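Local coordinates for uncharacterized protein (Cricetid herpesvirus 2, PDB 4ZKQ) that binds chemokines, probably acting as a viral decoy receptor that keeps these signals from host receptors during rodent gammaherpesvirus infection, at residues R226-G231 and G391-L396; Y293-D298 and L381-G386; D298-A303 and I330-R335; F350-H355 and M359-D364. One frame throughout, in Å; residues are numbered along the deposited sequence.

Contact 1: residues R226-G231 and G391-L396; sequences RLMTGG and GREYYL
Met228 occupies a classic beta bulge, where it and Thr229 both face Leu221 of strand 206-223, and its methyl end reaches across to a Glu393-Tyr395 pair on strand 388-395. The touch is light and lies near the surface: Met228 CE stands 4.4 Å from Glu393 OE1 and 4.4 Å from Tyr395 OH, so one methyl group meets both polar ends where they join. The thioether starts out extended from CB and then turns at its last bond (chi3 63°), which swings CE toward the pair. Glu393 and Tyr395, two residues apart on the same strand, are tied together by a short hydrogen bond from Tyr395 OH to Glu393 OE1, 2.5 Å. The phenol meets this oxygen on its anti side, 28° out of the carboxylate plane, and thereby restrains the rotation of the carboxylate. No hydrogen bond links the two segments directly. Strand 206-223 runs between them, pairing antiparallel with 226-231 and parallel with 388-395. Met273, Tyr275 and Cys278, from the loop after strand 260-263, also pack on Met228, as does Cys223, the disulfide partner of Cys278. Phe378 and Phe380 of strand 378-384 touch Glu393, and the former also touches Tyr395. Arg392, next before Glu393 in the strand, makes cation-pi contacts with Tyr222 and with Phe295 of strand 290-296.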
loop_
_atom_site.group_PDB
_atom_site.type_symbol
_atom_site.label_atom_id
_atom_site.label_comp_id
_atom_site.label_asym_id
_atom_site.label_seq_id
_atom_site.Cartn_x
_atom_site.Cartn_y
_atom_site.Cartn_z
ATOM N N ARG A 226 2.490 18.705 17.093
ATOM C CA ARG A 226 2.720 19.794 16.146
ATOM C C ARG A 226 2.321 19.324 14.755
ATOM O O ARG A 226 2.816 18.306 14.279
ATOM C CB ARG A 226 4.179 20.244 16.138
ATOM C CG ARG A 226 4.685 20.807 17.449
ATOM C CD ARG A 226 6.038 21.444 17.231
ATOM N NE ARG A 226 6.781 21.634 18.474
ATOM C CZ ARG A 226 7.022 22.809 19.051
ATOM N NH1 ARG A 226 6.582 23.943 18.513
ATOM N NH2 ARG A 226 7.715 22.849 20.181
ATOM N N LEU A 227 1.431 20.070 14.108
ATOM C CA LEU A 227 0.978 19.739 12.763
ATOM C C LEU A 227 2.030 20.127 11.734
ATOM O O LEU A 227 2.411 21.291 11.632
ATOM C CB LEU A 227 -0.339 20.444 12.458
ATOM C CG LEU A 227 -0.915 20.238 11.054
ATOM C CD1 LEU A 227 -1.381 18.798 10.860
ATOM C CD2 LEU A 227 -2.053 21.208 10.820
ATOM N N MET A 228 2.502 19.137 10.984
ATOM C CA MET A 228 3.539 19.347 9.982
ATOM C C MET A 228 2.939 19.693 8.619
ATOM O O MET A 228 3.375 20.637 7.963
ATOM C CB MET A 228 4.417 18.102 9.875
ATOM C CG MET A 228 5.006 17.656 11.210
ATOM S SD MET A 228 5.812 16.042 11.130
ATOM C CE MET A 228 7.122 16.408 9.979
ATOM N N THR A 229 1.932 18.934 8.198
ATOM C CA THR A 229 1.289 19.182 6.915
ATOM C C THR A 229 -0.095 18.549 6.863
ATOM O O THR A 229 -0.451 17.735 7.717
ATOM C CB THR A 229 2.138 18.647 5.748
ATOM O OG1 THR A 229 1.498 18.960 4.505
ATOM C CG2 THR A 229 2.325 17.138 5.858
ATOM N N GLY A 230 -0.876 18.939 5.861
ATOM C CA GLY A 230 -2.229 18.439 5.708
ATOM C C GLY A 230 -2.823 18.833 4.370
ATOM O O GLY A 230 -2.212 19.590 3.615
ATOM N N GLY A 231 -4.011 18.317 4.071
ATOM C CA GLY A 231 -4.650 18.594 2.795
ATOM C C GLY A 231 -5.875 17.741 2.541
ATOM O O GLY A 231 -6.158 16.813 3.294
ATOM N N GLY A 391 -1.407 10.882 10.442
ATOM C CA GLY A 391 -0.107 10.288 10.690
ATOM C C GLY A 391 0.607 11.047 11.792
ATOM O O GLY A 391 0.490 12.271 11.891
ATOM N N ARG A 392 1.329 10.312 12.630
ATOM C CA ARG A 392 2.051 10.900 13.749
ATOM C C ARG A 392 3.422 10.268 13.881
ATOM O O ARG A 392 3.544 9.059 14.072
ATOM C CB ARG A 392 1.260 10.733 15.047
ATOM C CG ARG A 392 -0.056 11.469 15.013
ATOM C CD ARG A 392 -0.815 11.391 16.316
ATOM N NE ARG A 392 -2.178 11.892 16.149
ATOM C CZ ARG A 392 -2.559 13.150 16.356
ATOM N NH1 ARG A 392 -1.686 14.071 16.752
ATOM N NH2 ARG A 392 -3.825 13.488 16.168
ATOM N N GLU A 393 4.452 11.096 13.749
ATOM C CA GLU A 393 5.827 10.653 13.911
ATOM C C GLU A 393 6.261 10.887 15.347
ATOM O O GLU A 393 5.922 11.912 15.948
ATOM C CB GLU A 393 6.757 11.392 12.937
ATOM C CG GLU A 393 6.499 11.061 11.474
ATOM C CD GLU A 393 7.409 11.805 10.512
ATOM O OE1 GLU A 393 8.483 12.287 10.936
ATOM O OE2 GLU A 393 7.046 11.905 9.323
ATOM N N TYR A 394 7.004 9.924 15.888
ATOM C CA TYR A 394 7.563 10.025 17.226
ATOM C C TYR A 394 9.055 9.756 17.169
ATOM O O TYR A 394 9.498 8.758 16.591
ATOM C CB TYR A 394 6.879 9.050 18.185
ATOM C CG TYR A 394 5.411 9.337 18.383
ATOM C CD1 TYR A 394 4.991 10.199 19.381
ATOM C CD2 TYR A 394 4.447 8.747 17.575
ATOM C CE1 TYR A 394 3.666 10.471 19.574
ATOM C CE2 TYR A 394 3.106 9.014 17.761
ATOM C CZ TYR A 394 2.724 9.882 18.768
ATOM O OH TYR A 394 1.405 10.182 18.988
ATOM N N TYR A 395 9.824 10.675 17.748
ATOM C CA TYR A 395 11.277 10.574 17.796
ATOM C C TYR A 395 11.673 10.217 19.218
ATOM O O TYR A 395 11.427 10.978 20.159
ATOM C CB TYR A 395 11.929 11.884 17.341
ATOM C CG TYR A 395 11.317 12.425 16.072
ATOM C CD1 TYR A 395 11.182 11.620 14.952
ATOM C CD2 TYR A 395 10.844 13.726 16.001
ATOM C CE1 TYR A 395 10.609 12.097 13.795
ATOM C CE2 TYR A 395 10.267 14.215 14.845
ATOM C CZ TYR A 395 10.151 13.393 13.745
ATOM O OH TYR A 395 9.577 13.867 12.587
ATOM N N LEU A 396 12.254 9.032 19.363
ATOM C CA LEU A 396 12.601 8.483 20.665
ATOM C C LEU A 396 14.057 8.756 21.015
ATOM O O LEU A 396 14.896 8.911 20.128
ATOM C CB LEU A 396 12.356 6.971 20.686
ATOM C CG LEU A 396 10.930 6.449 20.854
ATOM C CD1 LEU A 396 10.034 6.891 19.717
ATOM C CD2 LEU A 396 10.950 4.929 20.956
#

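Contact 2: residues Y293-D298 and L381-G386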
loop_
_atom_site.group_PDB
_atom_site.type_symbol
_atom_site.label_atom_id
_atom_site.label_comp_id
_atom_site.label_asym_id
_atom_site.label_seq_id
_atom_site.Cartn_x
_atom_site.Cartn_y
_atom_site.Cartn_z
ATOM N N TYR A 293 2.479 8.128 24.863
ATOM C CA TYR A 293 2.057 9.350 24.197
ATOM C C TYR A 293 0.544 9.408 24.153
ATOM O O TYR A 293 -0.108 8.392 23.909
ATOM C CB TYR A 293 2.603 9.421 22.771
ATOM C CG TYR A 293 4.093 9.220 22.636
ATOM C CD1 TYR A 293 4.976 10.265 22.858
ATOM C CD2 TYR A 293 4.612 7.996 22.247
ATOM C CE1 TYR A 293 6.334 10.092 22.716
ATOM C CE2 TYR A 293 5.969 7.811 22.101
ATOM C CZ TYR A 293 6.826 8.863 22.335
ATOM O OH TYR A 293 8.175 8.683 22.191
ATOM N N THR A 294 -0.011 10.593 24.371
ATOM C CA THR A 294 -1.441 10.789 24.227
ATOM C C THR A 294 -1.728 11.992 23.348
ATOM O O THR A 294 -0.922 12.918 23.248
ATOM C CB THR A 294 -2.138 10.972 25.594
ATOM O OG1 THR A 294 -1.724 12.206 26.190
ATOM C CG2 THR A 294 -1.798 9.821 26.523
ATOM N N PHE A 295 -2.880 11.954 22.692
ATOM C CA PHE A 295 -3.331 13.063 21.868
ATOM C C PHE A 295 -4.839 12.987 21.704
ATOM O O PHE A 295 -5.441 11.917 21.836
ATOM C CB PHE A 295 -2.645 13.053 20.499
ATOM C CG PHE A 295 -2.836 11.770 19.730
ATOM C CD1 PHE A 295 -3.934 11.596 18.905
ATOM C CD2 PHE A 295 -1.911 10.749 19.825
ATOM C CE1 PHE A 295 -4.108 10.419 18.195
ATOM C CE2 PHE A 295 -2.078 9.570 19.122
ATOM C CZ PHE A 295 -3.176 9.407 18.306
ATOM N N TYR A 296 -5.437 14.139 21.437
ATOM C CA TYR A 296 -6.852 14.233 21.114
ATOM C C TYR A 296 -7.036 14.082 19.608
ATOM O O TYR A 296 -6.191 14.520 18.824
ATOM C CB TYR A 296 -7.420 15.571 21.602
ATOM C CG TYR A 296 -8.704 16.005 20.922
ATOM C CD1 TYR A 296 -8.677 16.724 19.731
ATOM C CD2 TYR A 296 -9.943 15.712 21.481
ATOM C CE1 TYR A 296 -9.845 17.124 19.110
ATOM C CE2 TYR A 296 -11.117 16.112 20.867
ATOM C CZ TYR A 296 -11.062 16.816 19.682
ATOM O OH TYR A 296 -12.225 17.217 19.064
ATOM N N THR A 297 -8.136 13.459 19.206
ATOM C CA THR A 297 -8.478 13.363 17.791
ATOM C C THR A 297 -9.988 13.280 17.608
ATOM O O THR A 297 -10.685 12.695 18.437
ATOM C CB THR A 297 -7.812 12.133 17.129
ATOM O OG1 THR A 297 -8.255 12.017 15.772
ATOM C CG2 THR A 297 -8.158 10.859 17.881
ATOM N N ASP A 298 -10.484 13.876 16.526
ATOM C CA ASP A 298 -11.894 13.775 16.161
ATOM C C ASP A 298 -12.091 12.701 15.099
ATOM O O ASP A 298 -13.144 12.625 14.478
ATOM C CB ASP A 298 -12.417 15.119 15.645
ATOM C CG ASP A 298 -11.706 15.577 14.383
ATOM O OD1 ASP A 298 -10.561 15.135 14.148
ATOM O OD2 ASP A 298 -12.290 16.379 13.628
ATOM N N LEU A 381 2.739 6.266 13.719
ATOM C CA LEU A 381 1.375 5.798 13.918
ATOM C C LEU A 381 0.471 6.467 12.908
ATOM O O LEU A 381 0.437 7.692 12.823
ATOM C CB LEU A 381 0.891 6.114 15.336
ATOM C CG LEU A 381 -0.596 5.882 15.616
ATOM C CD1 LEU A 381 -0.924 4.391 15.537
ATOM C CD2 LEU A 381 -0.980 6.456 16.968
ATOM N N LYS A 382 -0.260 5.664 12.145
ATOM C CA LYS A 382 -1.283 6.200 11.263
ATOM C C LYS A 382 -2.631 5.624 11.661
ATOM O O LYS A 382 -2.755 4.436 11.946
ATOM C CB LYS A 382 -0.982 5.888 9.798
ATOM C CG LYS A 382 -2.032 6.458 8.846
ATOM C CD LYS A 382 -1.602 6.410 7.390
ATOM C CE LYS A 382 -1.478 4.990 6.888
ATOM N NZ LYS A 382 -1.280 4.952 5.410
ATOM N N MET A 383 -3.627 6.497 11.694
ATOM C CA MET A 383 -4.998 6.115 11.989
ATOM C C MET A 383 -5.868 6.731 10.904
ATOM O O MET A 383 -5.739 7.916 10.600
ATOM C CB MET A 383 -5.409 6.593 13.382
ATOM C CG MET A 383 -4.565 5.998 14.507
ATOM S SD MET A 383 -5.104 6.478 16.161
ATOM C CE MET A 383 -6.699 5.666 16.260
ATOM N N GLU A 384 -6.729 5.922 10.296
ATOM C CA GLU A 384 -7.491 6.372 9.139
ATOM C C GLU A 384 -8.884 5.767 9.083
ATOM O O GLU A 384 -9.097 4.605 9.437
ATOM C CB GLU A 384 -6.745 6.029 7.845
ATOM C CG GLU A 384 -6.427 4.552 7.696
ATOM C CD GLU A 384 -5.491 4.254 6.540
ATOM O OE1 GLU A 384 -5.655 4.865 5.469
ATOM O OE2 GLU A 384 -4.594 3.398 6.703
ATOM N N SER A 385 -9.821 6.586 8.625
ATOM C CA SER A 385 -11.137 6.139 8.220
ATOM C C SER A 385 -11.164 6.126 6.706
ATOM O O SER A 385 -10.120 6.179 6.066
ATOM C CB SER A 385 -12.215 7.066 8.770
ATOM O OG SER A 385 -12.031 8.373 8.263
ATOM N N GLY A 386 -12.359 6.074 6.135
ATOM C CA GLY A 386 -12.510 6.159 4.695
ATOM C C GLY A 386 -12.239 7.543 4.142
ATOM O O GLY A 386 -11.882 7.684 2.971
#
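Phe295 has CG placed between its backbone N and carbonyl carbon (chi1 57°), which sends the ring across toward Leu381 and Met383. Met383 has CG anti to the carbonyl carbon (chi1 -61°) and an extended chi2, and these two torsions bring SD to the ring; the bend at chi3 then turns only CE. Both partners arrive at the outer rim of the phenyl group, near its plane. Leu381 CD2 lies 3.9 Å from Phe295 CZ, and Met383 SD lies 4.1 Å from that same CZ, so one ring corner fits against both a branched methyl and a thioether. The sulfur sits 5.4 Å from the centroid of the Phe295 ring and 85° off its normal, a Met-aromatic contact of the edge type. These three buried side chains belong to the core of a beta sandwich: strand 290-296 is part of a four-stranded antiparallel sheet, and strand 378-384 runs in the larger mixed sheet packed against it. No hydrogen bond crosses between the segments. Val361, from the strand next to 290-296, packs on Phe295, while Leu381 touches Val312, and Met383 touches Val308 and Ala310, all of strand 308-315. Lys382 and Glu384, which alternate with Leu381 and Met383, form a long ion pair, and Glu384 OE1 is gripped by Lys54 and Gln24.

Contact 3: residues D298-A303 and I330-R335; sequences DLFQTA and IPTKGR
The Phe300 ring meets the loop after strand 324-330 mainly with its rim: Thr332 CG2 and Ile330 CB lie at the edge in the ring plane, and the ring of Tyr354 from strand 350-355 stacks with it. Thr332 CG2 is 4.0 Å from Phe300 CD1. Ile330 comes closer, its CG2 standing 3.5 Å from Phe300 CE1 in an oblique approach and its CD1 3.8 Å from Phe300 CZ, the two side chains crossing at about a right angle. Thr332 CG2 also presses on Ala303, 3.6 Å from its CB, and so fills the angle between alanine and phenylalanine. That methyl is available because Thr332 turns OG1 to the position between its backbone N and carbonyl carbon (chi1 61°), where the hydroxyl hydrogen-bonds to Glu306 O. The 298-303 turn holds its own shape. Leu299 O accepts both Thr302 N, at 3.0 Å, and Thr302 OG1, at 2.8 Å, the hydroxyl lying in the carbonyl plane on a lone pair. Thr302 OG1 also bonds to Ser385 OG. The contact thus joins the connection between strands 290-296 and 308-315 to the loop leading from 324-330 toward 341-342. Met383 of strand 378-384 packs on both Phe300 and Ile330, Val308 of strand 308-315 touches Phe300, and Leu338 of a loop also touches Phe300.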
loop_
_atom_site.group_PDB
_atom_site.type_symbol
_atom_site.label_atom_id
_atom_site.label_comp_id
_atom_site.label_asym_id
_atom_site.label_seq_id
_atom_site.Cartn_x
_atom_site.Cartn_y
_atom_site.Cartn_z
ATOM N N ASP A 298 -10.484 13.876 16.526
ATOM C CA ASP A 298 -11.894 13.775 16.161
ATOM C C ASP A 298 -12.091 12.701 15.099
ATOM O O ASP A 298 -13.144 12.625 14.478
ATOM C CB ASP A 298 -12.417 15.119 15.645
ATOM C CG ASP A 298 -11.706 15.577 14.383
ATOM O OD1 ASP A 298 -10.561 15.135 14.148
ATOM O OD2 ASP A 298 -12.290 16.379 13.628
ATOM N N LEU A 299 -11.073 11.872 14.898
ATOM C CA LEU A 299 -11.086 10.901 13.817
ATOM C C LEU A 299 -12.275 9.951 13.910
ATOM O O LEU A 299 -12.893 9.626 12.898
ATOM C CB LEU A 299 -9.781 10.098 13.809
ATOM C CG LEU A 299 -9.693 9.008 12.742
ATOM C CD1 LEU A 299 -9.643 9.632 11.355
ATOM C CD2 LEU A 299 -8.488 8.116 12.988
ATOM N N PHE A 300 -12.599 9.503 15.118
ATOM C CA PHE A 300 -13.633 8.490 15.272
ATOM C C PHE A 300 -15.031 9.054 15.031
ATOM O O PHE A 300 -15.994 8.295 14.933
ATOM C CB PHE A 300 -13.537 7.848 16.656
ATOM C CG PHE A 300 -12.315 7.000 16.830
ATOM C CD1 PHE A 300 -12.326 5.667 16.468
ATOM C CD2 PHE A 300 -11.146 7.543 17.326
ATOM C CE1 PHE A 300 -11.196 4.890 16.610
ATOM C CE2 PHE A 300 -10.014 6.767 17.474
ATOM C CZ PHE A 300 -10.041 5.439 17.115
ATOM N N GLN A 301 -15.133 10.377 14.906
ATOM C CA GLN A 301 -16.402 11.033 14.589
ATOM C C GLN A 301 -16.604 11.171 13.079
ATOM O O GLN A 301 -17.689 11.529 12.620
ATOM C CB GLN A 301 -16.469 12.412 15.250
ATOM C CG GLN A 301 -16.148 12.397 16.738
ATOM C CD GLN A 301 -16.950 11.359 17.500
ATOM O OE1 GLN A 301 -16.414 10.642 18.344
ATOM N NE2 GLN A 301 -18.244 11.277 17.207
ATOM N N THR A 302 -15.555 10.873 12.318
ATOM C CA THR A 302 -15.585 10.922 10.856
ATOM C C THR A 302 -15.879 9.572 10.225
ATOM O O THR A 302 -16.098 9.468 9.016
ATOM C CB THR A 302 -14.232 11.390 10.294
ATOM O OG1 THR A 302 -13.331 10.268 10.197
ATOM C CG2 THR A 302 -13.634 12.465 11.180
ATOM N N ALA A 303 -15.863 8.539 11.051
ATOM C CA ALA A 303 -15.783 7.175 10.561
ATOM C C ALA A 303 -17.034 6.704 9.807
ATOM O O ALA A 303 -16.979 5.707 9.080
ATOM C CB ALA A 303 -15.493 6.259 11.717
ATOM N N ILE A 330 -10.403 -0.899 14.469
ATOM C CA ILE A 330 -11.188 -0.285 15.527
ATOM C C ILE A 330 -12.579 0.029 15.005
ATOM O O ILE A 330 -12.792 1.072 14.385
ATOM C CB ILE A 330 -10.541 1.008 16.061
ATOM C CG1 ILE A 330 -9.043 0.803 16.312
ATOM C CG2 ILE A 330 -11.255 1.457 17.330
ATOM C CD1 ILE A 330 -8.311 2.054 16.740
ATOM N N PRO A 331 -13.534 -0.882 15.234
ATOM C CA PRO A 331 -14.897 -0.588 14.785
ATOM C C PRO A 331 -15.485 0.575 15.571
ATOM O O PRO A 331 -15.049 0.819 16.700
ATOM C CB PRO A 331 -15.649 -1.891 15.064
ATOM C CG PRO A 331 -14.917 -2.504 16.195
ATOM C CD PRO A 331 -13.469 -2.137 16.003
ATOM N N THR A 332 -16.439 1.288 14.980
ATOM C CA THR A 332 -17.068 2.432 15.636
ATOM C C THR A 332 -18.557 2.167 15.894
ATOM O O THR A 332 -19.291 3.059 16.313
ATOM C CB THR A 332 -16.908 3.726 14.799
ATOM O OG1 THR A 332 -17.545 3.563 13.525
ATOM C CG2 THR A 332 -15.423 4.062 14.600
ATOM N N LYS A 333 -18.993 0.939 15.641
ATOM C CA LYS A 333 -20.334 0.501 16.025
ATOM C C LYS A 333 -20.289 -0.999 16.286
ATOM O O LYS A 333 -19.316 -1.662 15.928
ATOM C CB LYS A 333 -21.362 0.843 14.944
ATOM C CG LYS A 333 -21.283 -0.014 13.683
ATOM C CD LYS A 333 -22.377 0.366 12.692
ATOM C CE LYS A 333 -22.470 -0.618 11.528
ATOM N NZ LYS A 333 -21.527 -0.310 10.415
ATOM N N GLY A 334 -21.325 -1.531 16.929
ATOM C CA GLY A 334 -21.412 -2.961 17.177
ATOM C C GLY A 334 -20.734 -3.392 18.466
ATOM O O GLY A 334 -20.417 -2.560 19.314
ATOM N N ARG A 335 -20.506 -4.697 18.600
ATOM C CA ARG A 335 -19.912 -5.277 19.806
ATOM C C ARG A 335 -18.537 -4.702 20.110
ATOM O O ARG A 335 -17.688 -4.603 19.220
ATOM C CB ARG A 335 -19.796 -6.801 19.669
ATOM C CG ARG A 335 -21.128 -7.538 19.691
ATOM C CD ARG A 335 -20.966 -9.058 19.658
ATOM N NE ARG A 335 -21.387 -9.607 18.369
ATOM C CZ ARG A 335 -20.619 -9.645 17.284
ATOM N NH1 ARG A 335 -19.379 -9.174 17.330
ATOM N NH2 ARG A 335 -21.086 -10.154 16.151
#

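Contact 4: residues F350-H355 and M359-D364; sequences FRLTYH and MTVRLD
Leu352 and Tyr354 pack against Val361 on the buried face of an antiparallel beta hairpin, while Arg351, Thr353, His355, Arg362 and Asp364 line a polar and more accessible face. On the tight side Leu352 CD1 lies 3.6 Å from Val361 CG1, and Tyr354 CD1 lies 3.8 Å from Val361 CG2, the two side chains crossing at about a right angle. Val379, Leu381 and Met383 of strand 378-384 close over Phe350, Leu352 and Val361. Three hydrogen-bonded pairs knit the backbones together, Arg351 with Asp364, Thr353 with Arg362 and His355 with Thr360. At the turn end Met359 and Thr360 both face His355, a G1 bulge with Met359 at positive phi. On the polar side Arg351, bent at chi3 (-52°), brings NH1 to 2.8 Å from Asp364 OD2, in the guanidinium plane but 45° out of the carboxylate plane. The other oxygen, Asp364 OD1, offers its syn lone pair to Arg362 NE at 2.8 Å along a nearly straight bond of 172°, and also bonds to Ser292 OG. A water bridges Thr353 OG1, at 2.8 Å, to Asp364 OD2, at 2.9 Å, and to Arg362 O as well. His355 NE2 lies 4.0 Å from Arg362 CB, a looser touch. With both carboxylate oxygens in salt bridges to separate arginines, the buried Asp364 is fixed in rotation and probably held ionised, its charge probably easing the closeness of two like charges, while Arg362 has a further, weak and long ion pair with Glu287.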
loop_
_atom_site.group_PDB
_atom_site.type_symbol
_atom_site.label_atom_id
_atom_site.label_comp_id
_atom_site.label_asym_id
_atom_site.label_seq_id
_atom_site.Cartn_x
_atom_site.Cartn_y
_atom_site.Cartn_z
ATOM N N PHE A 350 4.050 -2.328 20.949
ATOM C CA PHE A 350 3.061 -1.254 20.996
ATOM C C PHE A 350 1.746 -1.645 21.643
ATOM O O PHE A 350 1.268 -2.768 21.486
ATOM C CB PHE A 350 2.776 -0.751 19.583
ATOM C CG PHE A 350 4.015 -0.430 18.789
ATOM C CD1 PHE A 350 4.805 0.653 19.123
ATOM C CD2 PHE A 350 4.372 -1.200 17.696
ATOM C CE1 PHE A 350 5.937 0.958 18.387
ATOM C CE2 PHE A 350 5.502 -0.902 16.956
ATOM C CZ PHE A 350 6.286 0.182 17.302
ATOM N N ARG A 351 1.166 -0.691 22.363
ATOM C CA ARG A 351 -0.198 -0.811 22.852
ATOM C C ARG A 351 -0.951 0.446 22.476
ATOM O O ARG A 351 -0.458 1.561 22.650
ATOM C CB ARG A 351 -0.247 -1.025 24.367
ATOM C CG ARG A 351 -1.664 -1.223 24.909
ATOM C CD ARG A 351 -1.725 -1.221 26.438
ATOM N NE ARG A 351 -0.781 -2.167 27.039
ATOM C CZ ARG A 351 0.348 -1.828 27.659
ATOM N NH1 ARG A 351 0.704 -0.553 27.787
ATOM N NH2 ARG A 351 1.128 -2.775 28.163
ATOM N N LEU A 352 -2.153 0.256 21.951
ATOM C CA LEU A 352 -2.979 1.361 21.514
ATOM C C LEU A 352 -4.315 1.279 22.233
ATOM O O LEU A 352 -4.956 0.230 22.250
ATOM C CB LEU A 352 -3.164 1.312 19.997
ATOM C CG LEU A 352 -3.824 2.507 19.319
ATOM C CD1 LEU A 352 -2.916 3.713 19.380
ATOM C CD2 LEU A 352 -4.151 2.165 17.873
ATOM N N THR A 353 -4.720 2.386 22.841
ATOM C CA THR A 353 -5.986 2.442 23.557
ATOM C C THR A 353 -6.669 3.761 23.283
ATOM O O THR A 353 -6.010 4.773 23.038
ATOM C CB THR A 353 -5.788 2.265 25.079
ATOM O OG1 THR A 353 -4.919 3.287 25.574
ATOM C CG2 THR A 353 -5.178 0.909 25.385
ATOM N N TYR A 354 -7.996 3.736 23.303
ATOM C CA TYR A 354 -8.800 4.915 23.028
ATOM C C TYR A 354 -9.782 5.156 24.161
ATOM O O TYR A 354 -10.402 4.219 24.662
ATOM C CB TYR A 354 -9.545 4.751 21.709
ATOM C CG TYR A 354 -10.427 5.915 21.355
ATOM C CD1 TYR A 354 -9.902 7.187 21.219
ATOM C CD2 TYR A 354 -11.786 5.739 21.130
ATOM C CE1 TYR A 354 -10.697 8.252 20.884
ATOM C CE2 TYR A 354 -12.593 6.803 20.796
ATOM C CZ TYR A 354 -12.041 8.059 20.674
ATOM O OH TYR A 354 -12.830 9.132 20.338
ATOM N N HIS A 355 -9.910 6.420 24.552
ATOM C CA HIS A 355 -10.790 6.824 25.640
ATOM C C HIS A 355 -11.917 7.672 25.059
ATOM O O HIS A 355 -11.754 8.880 24.876
ATOM C CB HIS A 355 -9.999 7.589 26.703
ATOM C CG HIS A 355 -8.722 6.913 27.099
ATOM N ND1 HIS A 355 -8.698 5.753 27.848
ATOM C CD2 HIS A 355 -7.431 7.219 26.840
ATOM C CE1 HIS A 355 -7.446 5.382 28.038
ATOM N NE2 HIS A 355 -6.653 6.253 27.437
ATOM N N MET A 359 -12.005 11.487 24.035
ATOM C CA MET A 359 -11.552 11.443 22.648
ATOM C C MET A 359 -10.033 11.515 22.616
ATOM O O MET A 359 -9.443 12.289 21.859
ATOM C CB MET A 359 -12.176 12.579 21.836
ATOM C CG MET A 359 -13.691 12.478 21.726
ATOM S SD MET A 359 -14.489 14.044 21.330
ATOM C CE MET A 359 -14.082 14.237 19.597
ATOM N N THR A 360 -9.415 10.701 23.463
ATOM C CA THR A 360 -7.971 10.675 23.617
ATOM C C THR A 360 -7.421 9.303 23.272
ATOM O O THR A 360 -7.879 8.285 23.793
ATOM C CB THR A 360 -7.554 11.040 25.060
ATOM O OG1 THR A 360 -8.109 12.313 25.405
ATOM C CG2 THR A 360 -6.032 11.102 25.192
ATOM N N VAL A 361 -6.442 9.287 22.380
ATOM C CA VAL A 361 -5.708 8.076 22.069
ATOM C C VAL A 361 -4.480 8.030 22.948
ATOM O O VAL A 361 -3.877 9.065 23.234
ATOM C CB VAL A 361 -5.288 8.016 20.588
ATOM C CG1 VAL A 361 -4.427 6.788 20.313
ATOM C CG2 VAL A 361 -6.502 8.002 19.700
ATOM N N ARG A 362 -4.120 6.827 23.370
ATOM C CA ARG A 362 -2.860 6.601 24.050
ATOM C C ARG A 362 -2.066 5.520 23.327
ATOM O O ARG A 362 -2.551 4.405 23.112
ATOM C CB ARG A 362 -3.091 6.217 25.514
ATOM C CG ARG A 362 -1.819 5.823 26.251
ATOM C CD ARG A 362 -2.065 5.618 27.742
ATOM N NE ARG A 362 -0.934 4.966 28.400
ATOM C CZ ARG A 362 -0.751 4.924 29.718
ATOM N NH1 ARG A 362 -1.617 5.504 30.538
ATOM N NH2 ARG A 362 0.309 4.305 30.223
ATOM N N LEU A 363 -0.848 5.882 22.942
ATOM C CA LEU A 363 0.117 4.951 22.378
ATOM C C LEU A 363 1.227 4.662 23.377
ATOM O O LEU A 363 1.936 5.576 23.800
ATOM C CB LEU A 363 0.723 5.517 21.092
ATOM C CG LEU A 363 1.832 4.686 20.443
ATOM C CD1 LEU A 363 1.296 3.365 19.922
ATOM C CD2 LEU A 363 2.494 5.470 19.326
ATOM N N ASP A 364 1.377 3.393 23.743
ATOM C CA ASP A 364 2.480 2.962 24.592
ATOM C C ASP A 364 3.533 2.282 23.748
ATOM O O ASP A 364 3.226 1.403 22.944
ATOM C CB ASP A 364 1.994 2.015 25.688
ATOM C CG ASP A 364 0.952 2.645 26.576
ATOM O OD1 ASP A 364 1.134 3.817 26.964
ATOM O OD2 ASP A 364 -0.055 1.972 26.878
HETATM O O HOH W 1 -2.272 2.404 25.021
#

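From the N terminus, contact 1 opens first at 226-231, contact 2 at 293-298, and contact 3 at 298-303, beginning on the Asp298 it shares with contact 2. Contact 3 closes first, at 330-335; contact 4 then follows in series as a local hairpin, 350-355 to 359-364. Contact 2 closes at 381-386, enclosing both, and contact 1 closes last at 391-396 around all the others, so none cross. Strand 290-296 pairs with strand 360-366, joining contact 2 to contact 4 in one sheet, whereas strands 378-384 and 388-395 join contacts 2 and 1 in the facing sheet. Contact 3 ties together loops at one end of this sandwich.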